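Local coordinates for FBP protein (Leishmania major, PDB 5OEY) that probably catalyses the hydrolysis of fructose 1,6-bisphosphate to fructose 6-phosphate and phosphate, using divalent metal ions, at residues L114-P119 against G137-P142; R280-A285 against Q309-L314. All coordinates share one frame; numbering follows the deposited sequence.

Interaction 1. Residues L114-P119 against G137-P142; sequences LIFFDP and GVWRLP. With MN (manganese (II) ion), chain N; MN (manganese (II) ion), chain O.
The Phe-116 ring packs against the six-membered ring of Trp-139, with ring centres 5.5 Å apart and planes inclined at 83°. The two rings meet obliquely. Phe-116 CD1 lies 3.5 Å from Trp-139 CZ3 and is also near CE3. Both rings stand on one face of an antiparallel beta hairpin, made by strands 113-121 and 132-140. Gly-137 pairs directly with Phe-116. It has no side chain, and the Trp-139 ring leans over toward Phe-116 on this side. Trp-139 NE1 is hydrogen-bonded to Lys-161 O, which holds the far edge of the indole.

Leu-114 is on the same face. Its CG is anti to the carbonyl carbon (chi1 -67°), and CD1 comes 4.0 Å from Leu-141 CB, where the chain leaves the strand. The other face carries Ile-115 and Val-138, a non-hydrogen-bonded pair. Ile-115 CD1 touches Val-138 CG2 at 4.1 Å, and both residues touch Leu-31 of helix 27-48.

Four backbone bonds join the strands. Leu-114 and Trp-139 exchange two, with Leu-114 N to Trp-139 O at 2.8 Å. Phe-116 and Gly-137 exchange the other two, with Gly-137 N to Phe-116 O at 2.9 Å. Beyond the paired residues the first strand runs on to Asp-118, the start of the DPxDG metal-binding motif of this phosphatase superfamily. Asp-118 OD1 binds one manganese at 2.1 Å, and OD2 binds the second manganese at 2.1 Å. Glu-97 and the carbonyl oxygen of Leu-120 help complete the first site, and Glu-284 and Asp-121 the second. The paired backbone probably steadies the strand that carries Asp-118, while the bridging carboxylate, one oxygen to each metal, keeps the two ions close together.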
loop_
_atom_site.group_PDB
_atom_site.type_symbol
_atom_site.label_atom_id
_atom_site.label_comp_id
_atom_site.label_asym_id
_atom_site.label_seq_id
_atom_site.Cartn_x
_atom_site.Cartn_y
_atom_site.Cartn_z
ATOM N N LEU C 114 -29.948 -8.910 11.298
ATOM C CA LEU C 114 -30.336 -9.123 9.921
ATOM C C LEU C 114 -29.691 -7.997 9.162
ATOM O O LEU C 114 -29.860 -6.836 9.517
ATOM C CB LEU C 114 -31.852 -9.036 9.712
ATOM C CG LEU C 114 -32.722 -10.126 10.341
ATOM C CD1 LEU C 114 -33.062 -9.813 11.798
ATOM C CD2 LEU C 114 -33.999 -10.315 9.528
ATOM N N ILE C 115 -28.946 -8.324 8.123
ATOM C CA ILE C 115 -28.278 -7.289 7.376
ATOM C C ILE C 115 -28.629 -7.428 5.894
ATOM O O ILE C 115 -28.618 -8.521 5.340
ATOM C CB ILE C 115 -26.753 -7.220 7.697
ATOM C CG1 ILE C 115 -26.113 -6.025 6.999
ATOM C CG2 ILE C 115 -26.053 -8.506 7.301
ATOM C CD1 ILE C 115 -24.689 -5.787 7.400
ATOM N N PHE C 116 -28.979 -6.300 5.279
ATOM C CA PHE C 116 -29.338 -6.248 3.869
ATOM C C PHE C 116 -28.372 -5.309 3.220
ATOM O O PHE C 116 -28.170 -4.219 3.731
ATOM C CB PHE C 116 -30.785 -5.791 3.711
ATOM C CG PHE C 116 -31.749 -6.742 4.326
ATOM C CD1 PHE C 116 -32.077 -6.646 5.682
ATOM C CD2 PHE C 116 -32.233 -7.816 3.598
ATOM C CE1 PHE C 116 -32.892 -7.572 6.294
ATOM C CE2 PHE C 116 -33.073 -8.747 4.202
ATOM C CZ PHE C 116 -33.398 -8.624 5.554
ATOM N N PHE C 117 -27.722 -5.742 2.152
ATOM C CA PHE C 117 -26.680 -4.926 1.579
ATOM C C PHE C 117 -26.619 -4.940 0.060
ATOM O O PHE C 117 -26.965 -5.924 -0.590
ATOM C CB PHE C 117 -25.307 -5.322 2.170
ATOM C CG PHE C 117 -24.912 -6.749 1.921
ATOM C CD1 PHE C 117 -25.270 -7.740 2.811
ATOM C CD2 PHE C 117 -24.178 -7.091 0.788
ATOM C CE1 PHE C 117 -24.911 -9.054 2.564
ATOM C CE2 PHE C 117 -23.822 -8.399 0.539
ATOM C CZ PHE C 117 -24.185 -9.383 1.429
ATOM N N ASP C 118 -26.165 -3.818 -0.483
ATOM C CA ASP C 118 -25.786 -3.705 -1.887
ATOM C C ASP C 118 -24.267 -3.712 -1.878
ATOM O O ASP C 118 -23.653 -2.713 -1.536
ATOM C CB ASP C 118 -26.307 -2.391 -2.489
ATOM C CG ASP C 118 -25.951 -2.225 -3.949
ATOM O OD1 ASP C 118 -25.386 -3.137 -4.578
ATOM O OD2 ASP C 118 -26.290 -1.202 -4.503
ATOM N N PRO C 119 -23.658 -4.832 -2.231
ATOM C CA PRO C 119 -22.219 -4.935 -2.041
ATOM C C PRO C 119 -21.402 -4.061 -2.985
ATOM O O PRO C 119 -20.281 -3.681 -2.631
ATOM C CB PRO C 119 -21.951 -6.415 -2.309
ATOM C CG PRO C 119 -22.982 -6.779 -3.316
ATOM C CD PRO C 119 -24.204 -6.044 -2.857
ATOM N N GLY C 137 -27.995 -1.953 5.512
ATOM C CA GLY C 137 -28.951 -1.631 6.555
ATOM C C GLY C 137 -28.974 -2.774 7.525
ATOM O O GLY C 137 -28.951 -3.918 7.114
ATOM N N VAL C 138 -29.016 -2.460 8.815
ATOM C CA VAL C 138 -28.990 -3.461 9.885
ATOM C C VAL C 138 -30.258 -3.387 10.704
ATOM O O VAL C 138 -30.554 -2.354 11.306
ATOM C CB VAL C 138 -27.788 -3.246 10.836
ATOM C CG1 VAL C 138 -27.691 -4.369 11.869
ATOM C CG2 VAL C 138 -26.489 -3.184 10.030
ATOM N N TRP C 139 -30.994 -4.492 10.723
ATOM C CA TRP C 139 -32.059 -4.708 11.687
ATOM C C TRP C 139 -31.599 -5.717 12.716
ATOM O O TRP C 139 -30.721 -6.530 12.460
ATOM C CB TRP C 139 -33.324 -5.257 11.026
ATOM C CG TRP C 139 -34.089 -4.277 10.257
ATOM C CD1 TRP C 139 -35.227 -3.636 10.652
ATOM C CD2 TRP C 139 -33.778 -3.797 8.954
ATOM N NE1 TRP C 139 -35.650 -2.788 9.667
ATOM C CE2 TRP C 139 -34.771 -2.865 8.614
ATOM C CE3 TRP C 139 -32.728 -4.043 8.043
ATOM C CZ2 TRP C 139 -34.759 -2.198 7.401
ATOM C CZ3 TRP C 139 -32.722 -3.372 6.828
ATOM C CH2 TRP C 139 -33.728 -2.472 6.517
ATOM N N ARG C 140 -32.268 -5.691 13.864
ATOM C CA ARG C 140 -32.004 -6.580 14.981
ATOM C C ARG C 140 -33.224 -7.472 15.099
ATOM O O ARG C 140 -34.341 -6.985 15.110
ATOM C CB ARG C 140 -31.731 -5.728 16.232
ATOM C CG ARG C 140 -32.045 -6.350 17.577
ATOM C CD ARG C 140 -31.294 -5.631 18.685
ATOM N NE ARG C 140 -29.896 -6.036 18.810
ATOM C CZ ARG C 140 -29.447 -7.185 19.345
ATOM N NH1 ARG C 140 -30.274 -8.104 19.819
ATOM N NH2 ARG C 140 -28.130 -7.415 19.403
ATOM N N LEU C 141 -32.995 -8.778 15.185
ATOM C CA LEU C 141 -34.052 -9.813 15.259
ATOM C C LEU C 141 -35.049 -9.494 16.376
ATOM O O LEU C 141 -34.596 -9.266 17.502
ATOM C CB LEU C 141 -33.385 -11.154 15.568
ATOM C CG LEU C 141 -34.147 -12.474 15.552
ATOM C CD1 LEU C 141 -34.746 -12.783 14.188
ATOM C CD2 LEU C 141 -33.184 -13.588 15.961
ATOM N N PRO C 142 -36.387 -9.456 16.077
ATOM C CA PRO C 142 -37.373 -9.062 17.110
ATOM C C PRO C 142 -37.352 -9.963 18.337
ATOM O O PRO C 142 -36.856 -11.095 18.268
ATOM C CB PRO C 142 -38.726 -9.155 16.395
ATOM C CG PRO C 142 -38.423 -9.136 14.949
ATOM C CD PRO C 142 -37.028 -9.647 14.761
HETATM MN MN MN N . -25.246 -3.011 -6.632
HETATM MN MN MN O . -27.038 0.007 -6.098
HETATM O O HOH W 1 -24.399 -4.628 -6.831
#

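Interaction 2. Residues R280-A285 against Q309-L314. With MN (manganese (II) ion), chain O; PO4 (phosphate ion), chain M.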
loop_
_atom_site.group_PDB
_atom_site.type_symbol
_atom_site.label_atom_id
_atom_site.label_comp_id
_atom_site.label_asym_id
_atom_site.label_seq_id
_atom_site.Cartn_x
_atom_site.Cartn_y
_atom_site.Cartn_z
ATOM N N ARG C 280 -34.045 -0.179 -4.834
ATOM C CA ARG C 280 -34.547 -1.250 -3.994
ATOM C C ARG C 280 -34.715 -0.747 -2.560
ATOM O O ARG C 280 -33.906 0.042 -2.072
ATOM C CB ARG C 280 -33.564 -2.396 -3.985
ATOM C CG ARG C 280 -33.603 -3.338 -5.150
ATOM C CD ARG C 280 -33.389 -2.694 -6.498
ATOM N NE ARG C 280 -32.020 -2.401 -6.784
ATOM C CZ ARG C 280 -31.227 -3.061 -7.624
ATOM N NH1 ARG C 280 -29.993 -2.622 -7.779
ATOM N NH2 ARG C 280 -31.620 -4.137 -8.281
ATOM N N LEU C 281 -35.786 -1.169 -1.891
ATOM C CA LEU C 281 -36.123 -0.611 -0.570
ATOM C C LEU C 281 -35.153 -1.057 0.513
ATOM O O LEU C 281 -34.692 -0.214 1.288
ATOM C CB LEU C 281 -37.568 -0.949 -0.159
ATOM C CG LEU C 281 -38.089 -0.459 1.202
ATOM C CD1 LEU C 281 -38.172 1.051 1.222
ATOM C CD2 LEU C 281 -39.464 -1.041 1.513
ATOM N N LEU C 282 -34.862 -2.360 0.571
ATOM C CA LEU C 282 -34.158 -2.949 1.741
ATOM C C LEU C 282 -32.688 -2.570 1.804
ATOM O O LEU C 282 -32.190 -2.247 2.874
ATOM C CB LEU C 282 -34.258 -4.483 1.765
ATOM C CG LEU C 282 -35.456 -5.168 2.385
ATOM C CD1 LEU C 282 -35.425 -4.997 3.892
ATOM C CD2 LEU C 282 -36.735 -4.581 1.822
ATOM N N TYR C 283 -32.017 -2.591 0.653
ATOM C CA TYR C 283 -30.569 -2.397 0.605
ATOM C C TYR C 283 -30.061 -1.161 -0.125
ATOM O O TYR C 283 -28.855 -1.034 -0.351
ATOM C CB TYR C 283 -29.872 -3.647 0.069
ATOM C CG TYR C 283 -30.519 -4.290 -1.116
ATOM C CD1 TYR C 283 -30.267 -3.799 -2.403
ATOM C CD2 TYR C 283 -31.354 -5.385 -0.975
ATOM C CE1 TYR C 283 -30.833 -4.375 -3.522
ATOM C CE2 TYR C 283 -31.941 -5.981 -2.077
ATOM C CZ TYR C 283 -31.679 -5.480 -3.363
ATOM O OH TYR C 283 -32.273 -6.094 -4.479
ATOM N N GLU C 284 -30.957 -0.251 -0.488
ATOM C CA GLU C 284 -30.545 1.013 -1.091
ATOM C C GLU C 284 -31.287 2.166 -0.463
ATOM O O GLU C 284 -30.706 2.966 0.247
ATOM C CB GLU C 284 -30.769 0.997 -2.604
ATOM C CG GLU C 284 -29.852 0.041 -3.352
ATOM C CD GLU C 284 -30.086 -0.021 -4.865
ATOM O OE1 GLU C 284 -31.250 0.053 -5.296
ATOM O OE2 GLU C 284 -29.125 -0.242 -5.634
ATOM N N ALA C 285 -32.596 2.213 -0.667
ATOM C CA ALA C 285 -33.391 3.354 -0.250
ATOM C C ALA C 285 -33.546 3.525 1.255
ATOM O O ALA C 285 -33.410 4.636 1.750
ATOM C CB ALA C 285 -34.757 3.283 -0.903
ATOM N N GLN C 309 -42.470 2.864 5.209
ATOM C CA GLN C 309 -42.998 1.878 4.259
ATOM C C GLN C 309 -42.871 0.459 4.756
ATOM O O GLN C 309 -41.872 0.103 5.378
ATOM C CB GLN C 309 -42.312 1.946 2.907
ATOM C CG GLN C 309 -42.945 2.939 1.955
ATOM C CD GLN C 309 -42.196 3.016 0.633
ATOM O OE1 GLN C 309 -41.681 2.007 0.129
ATOM N NE2 GLN C 309 -42.100 4.219 0.079
ATOM N N SER C 310 -43.910 -0.330 4.475
ATOM C CA SER C 310 -43.965 -1.736 4.851
ATOM C C SER C 310 -43.176 -2.533 3.866
ATOM O O SER C 310 -43.245 -2.298 2.663
ATOM C CB SER C 310 -45.416 -2.251 4.926
ATOM O OG SER C 310 -46.199 -1.803 3.838
ATOM N N ILE C 311 -42.405 -3.466 4.395
ATOM C CA ILE C 311 -41.584 -4.338 3.584
ATOM C C ILE C 311 -42.423 -5.568 3.265
ATOM O O ILE C 311 -42.826 -6.281 4.177
ATOM C CB ILE C 311 -40.293 -4.694 4.337
ATOM C CG1 ILE C 311 -39.410 -3.440 4.421
ATOM C CG2 ILE C 311 -39.556 -5.850 3.662
ATOM C CD1 ILE C 311 -38.469 -3.436 5.597
ATOM N N THR C 312 -42.684 -5.789 1.974
ATOM C CA THR C 312 -43.432 -6.962 1.498
ATOM C C THR C 312 -42.517 -8.081 0.957
ATOM O O THR C 312 -42.909 -9.246 0.981
ATOM C CB THR C 312 -44.498 -6.589 0.419
ATOM O OG1 THR C 312 -43.892 -5.912 -0.708
ATOM C CG2 THR C 312 -45.614 -5.713 1.020
ATOM N N ARG C 313 -41.317 -7.740 0.479
ATOM C CA ARG C 313 -40.494 -8.671 -0.293
ATOM C C ARG C 313 -39.061 -8.157 -0.408
ATOM O O ARG C 313 -38.836 -6.952 -0.461
ATOM C CB ARG C 313 -41.154 -8.830 -1.681
ATOM C CG ARG C 313 -40.256 -9.182 -2.860
ATOM C CD ARG C 313 -41.041 -9.191 -4.157
ATOM N NE ARG C 313 -40.819 -8.011 -5.001
ATOM C CZ ARG C 313 -41.590 -6.916 -5.038
ATOM N NH1 ARG C 313 -42.681 -6.800 -4.278
ATOM N NH2 ARG C 313 -41.270 -5.906 -5.852
ATOM N N LEU C 314 -38.095 -9.072 -0.482
ATOM C CA LEU C 314 -36.672 -8.702 -0.417
ATOM C C LEU C 314 -36.220 -7.729 -1.499
ATOM O O LEU C 314 -35.619 -6.694 -1.181
ATOM C CB LEU C 314 -35.779 -9.945 -0.339
ATOM C CG LEU C 314 -34.268 -9.812 -0.593
ATOM C CD1 LEU C 314 -33.619 -9.121 0.596
ATOM C CD2 LEU C 314 -33.522 -11.109 -0.909
HETATM MN MN MN O . -27.038 0.007 -6.098
HETATM P P PO4 M . -26.319 -1.116 -8.832
HETATM O O1 PO4 M . -27.554 -1.945 -9.130
HETATM O O2 PO4 M . -26.629 0.234 -8.282
HETATM O O3 PO4 M . -25.474 -0.960 -10.077
HETATM O O4 PO4 M . -25.575 -1.889 -7.771
#
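Leu-281 and Leu-282, in the first turn of helix 281-294, meet the irregular segment 309-314, which runs up to strand 317-323 in the C-terminal domain of this class 1 fructose-1,6-bisphosphatase. Arg-280 occupies the N-cap position. A wider pi-type turn follows, in which Ala-285 N bonds to Arg-280 O at 2.9 Å.

Between the segments the contact is mainly apolar. Leu-282 and Ile-311 reach toward each other tip to tip, with Leu-282 CD2 3.6 Å from Ile-311 CG2. Leu-281 CG is anti to the backbone N (chi1 179°), which carries CD2 toward Ile-311 CG1, 3.8 Å away. The other methyl, CD1, rests near Gln-309 OE1. The Leu-314 carbonyl oxygen lies close to Leu-282 CD2 and Tyr-283 CE2. Phe-116 of strand 113-121 packs on both Leu-282 and Leu-314. Tyr-283 OH is hydrogen-bonded to His-315 ND1.

The polar bonds lie within 280-285, where Arg-280 and Glu-284 meet. Glu-284 OE1 accepts two of them. Arg-280 N approaches on the anti lone pair, away from the other carboxylate oxygen, with a nearly straight bond (176°). Arg-280 NE comes from above the carboxylate plane at 3.0 Å and forms a salt bridge. Bends at chi2 and chi3 fold the arginine back to make this possible. Together the two bonds to Glu-284 OE1 should limit rotation of the carboxylate. Tyr-283 CE1 lies over one face of the guanidinium, offset toward its rim.

The remaining contacts are to metal and anion. Glu-284 OE2 binds a manganese at 2.1 Å, and the same ion takes O2 of a phosphate. Another phosphate oxygen, O1, lies at the guanidinium edge, in a weak, bent bond 2.9 Å from Arg-280 NH1.

In the fold
From the N terminus, interaction 1 comes first and joins neighbouring strands 113-121 and 132-140. The chain it closes, between 119 and 137, includes Asp-121 and Gly-122, which bind fructose 6-phosphate. Interaction 2 opens much later and brings 309-314 back to the start of helix 281-294, around the rest of that helix and strands 298-301 and 304-305. The loops lie in series, so they neither nest nor cross. The two contacts nevertheless touch, their centres 11 Å apart. Phe-117 and Asp-118 pack on Tyr-283, and one manganese is shared. Together they tie the N-terminal domain sheet to the C-terminal domain at the metal centre.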